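PDB 6NST: branched-chain-amino-acid aminotransferase from Pseudomonas aeruginosa, which probably transfers the amino group of leucine, isoleucine or valine to 2-oxoglutarate as a pyridoxal 5'-phosphate-dependent enzyme. Local coordinates for residues G139-T144 with P263-D268. The protein carries 1 engineered substitution. Numbering follows the deposited sequence.
Sequences GIKVRT and PIREVD
Strands 140-145 and 262-267 pair in parallel in the mixed sheet of this class-IV aminotransferase, and a beta bulge at Arg-265 shifts their register by one. Ile-140 N donates to Pro-263 O (3.1 Å), and Arg-265 N returns a bond to Ile-140 O. Beyond the bulge, Val-142 N donates a hydrogen bond to Glu-266 O (2.9 Å) and Asp-268 N donates one to Val-142 O (2.8 Å). The tight face holds Ile-140, Val-142, Ile-264 and Val-267. There the Val-142 and Ile-264 side chains cross obliquely, CG2 to CG2 at 3.6 Å, and Phe-254 of strand 251-256 packs against Ile-140, Val-142 and Ile-264. The other face is looser and hydrated. Lys-141 and Glu-266 run side by side, but Lys-141 NZ stays 4.3 Å from Glu-266 OE1, too far for a salt bridge. One water links Lys-141 NZ, weakly, to Glu-266 OE2; another joins Glu-266 OE1 to Val-142 O. At the bulge, Lys-141 CG lies over one face of the Arg-265 guanidinium, whose NE weakly bonds Gly-139 O at its edge. Just past strand 262-267, the Asp-268 carboxylate grips Thr-144 twice through syn lone pairs. Tyr-247 OH is also hydrogen-bonded to Asp-268 OD2. Asp-268 OD1 takes Thr-144 N almost straight on (171°), while Thr-144 OG1 donates to Asp-268 OD2 at a very short 2.4 Å.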
loop_
_atom_site.group_PDB
_atom_site.type_symbol
_atom_site.label_atom_id
_atom_site.label_comp_id
_atom_site.label_asym_id
_atom_site.label_seq_id
_atom_site.Cartn_x
_atom_site.Cartn_y
_atom_site.Cartn_z
ATOM N N GLY A 139 30.131 14.221 12.966
ATOM C CA GLY A 139 29.177 13.418 12.234
ATOM C C GLY A 139 28.957 12.064 12.887
ATOM O O GLY A 139 29.856 11.491 13.517
ATOM N N ILE A 140 27.743 11.544 12.730
ATOM C CA ILE A 140 27.356 10.261 13.298
ATOM C C ILE A 140 27.157 9.254 12.172
ATOM O O ILE A 140 27.037 9.607 10.994
ATOM C CB ILE A 140 26.080 10.373 14.155
ATOM C CG1 ILE A 140 24.902 10.841 13.297
ATOM C CG2 ILE A 140 26.294 11.329 15.311
ATOM C CD1 ILE A 140 23.587 10.910 14.048
ATOM N N LYS A 141 27.127 7.976 12.550
ATOM C CA LYS A 141 26.795 6.896 11.629
ATOM C C LYS A 141 25.295 6.641 11.660
ATOM O O LYS A 141 24.680 6.625 12.729
ATOM C CB LYS A 141 27.539 5.610 11.994
ATOM C CG LYS A 141 29.029 5.626 11.713
ATOM C CD LYS A 141 29.662 4.290 12.088
ATOM C CE LYS A 141 28.974 3.131 11.376
ATOM N NZ LYS A 141 29.582 1.812 11.717
ATOM N N VAL A 142 24.712 6.429 10.483
ATOM C CA VAL A 142 23.272 6.248 10.347
ATOM C C VAL A 142 23.006 4.993 9.528
ATOM O O VAL A 142 23.613 4.795 8.468
ATOM C CB VAL A 142 22.608 7.476 9.695
ATOM C CG1 VAL A 142 21.134 7.214 9.433
ATOM C CG2 VAL A 142 22.778 8.698 10.582
ATOM N N ARG A 143 22.105 4.147 10.019
ATOM C CA ARG A 143 21.620 2.987 9.286
ATOM C C ARG A 143 20.124 3.138 9.059
ATOM O O ARG A 143 19.389 3.517 9.978
ATOM C CB ARG A 143 21.915 1.687 10.039
ATOM C CG ARG A 143 23.384 1.311 10.067
ATOM C CD ARG A 143 23.623 0.046 10.878
ATOM N NE ARG A 143 23.036 -1.132 10.251
ATOM C CZ ARG A 143 23.621 -1.829 9.281
ATOM N NH1 ARG A 143 24.809 -1.461 8.820
ATOM N NH2 ARG A 143 23.014 -2.890 8.765
ATOM N N THR A 144 19.677 2.852 7.840
ATOM C CA THR A 144 18.251 2.900 7.546
ATOM C C THR A 144 17.525 1.808 8.325
ATOM O O THR A 144 17.934 0.643 8.311
ATOM C CB THR A 144 18.004 2.736 6.049
ATOM O OG1 THR A 144 18.715 3.753 5.332
ATOM C CG2 THR A 144 16.521 2.850 5.740
ATOM N N PRO A 263 25.382 16.594 12.601
ATOM C CA PRO A 263 25.754 16.225 11.232
ATOM C C PRO A 263 25.730 14.718 11.028
ATOM O O PRO A 263 25.884 13.933 11.966
ATOM C CB PRO A 263 27.177 16.779 11.085
ATOM C CG PRO A 263 27.308 17.808 12.170
ATOM C CD PRO A 263 26.464 17.310 13.297
ATOM N N ILE A 264 25.535 14.324 9.772
ATOM C CA ILE A 264 25.491 12.923 9.370
ATOM C C ILE A 264 26.603 12.701 8.359
ATOM O O ILE A 264 26.579 13.280 7.267
ATOM C CB ILE A 264 24.131 12.541 8.765
ATOM C CG1 ILE A 264 23.004 12.754 9.776
ATOM C CG2 ILE A 264 24.159 11.105 8.271
ATOM C CD1 ILE A 264 21.620 12.678 9.161
ATOM N N ARG A 265 27.572 11.861 8.713
ATOM C CA ARG A 265 28.698 11.620 7.824
ATOM C C ARG A 265 28.554 10.354 6.991
ATOM O O ARG A 265 29.208 10.246 5.948
ATOM C CB ARG A 265 30.005 11.547 8.621
ATOM C CG ARG A 265 30.067 10.413 9.621
ATOM C CD ARG A 265 31.424 10.376 10.303
ATOM N NE ARG A 265 31.476 9.360 11.349
ATOM C CZ ARG A 265 31.839 8.099 11.146
ATOM N NH1 ARG A 265 32.183 7.694 9.931
ATOM N NH2 ARG A 265 31.855 7.243 12.158
ATOM N N GLU A 266 27.708 9.413 7.409
ATOM C CA GLU A 266 27.611 8.121 6.745
ATOM C C GLU A 266 26.196 7.579 6.892
ATOM O O GLU A 266 25.598 7.677 7.965
ATOM C CB GLU A 266 28.619 7.125 7.332
ATOM C CG GLU A 266 28.820 5.871 6.504
ATOM C CD GLU A 266 29.495 4.764 7.288
ATOM O OE1 GLU A 266 28.966 4.381 8.353
ATOM O OE2 GLU A 266 30.554 4.277 6.842
ATOM N N VAL A 267 25.668 7.010 5.812
ATOM C CA VAL A 267 24.342 6.405 5.802
ATOM C C VAL A 267 24.448 5.056 5.105
ATOM O O VAL A 267 24.818 4.993 3.925
ATOM C CB VAL A 267 23.301 7.293 5.097
ATOM C CG1 VAL A 267 21.931 6.624 5.130
ATOM C CG2 VAL A 267 23.233 8.665 5.740
ATOM N N ASP A 268 24.117 3.985 5.828
ATOM C CA ASP A 268 24.132 2.627 5.282
ATOM C C ASP A 268 25.485 2.296 4.661
ATOM O O ASP A 268 25.574 1.679 3.596
ATOM C CB ASP A 268 23.003 2.435 4.267
ATOM C CG ASP A 268 21.634 2.601 4.887
ATOM O OD1 ASP A 268 21.508 2.341 6.102
ATOM O OD2 ASP A 268 20.688 2.988 4.163
HETATM O O HOH W 1 30.774 2.213 8.793
HETATM O O HOH W 2 26.337 3.667 8.148
#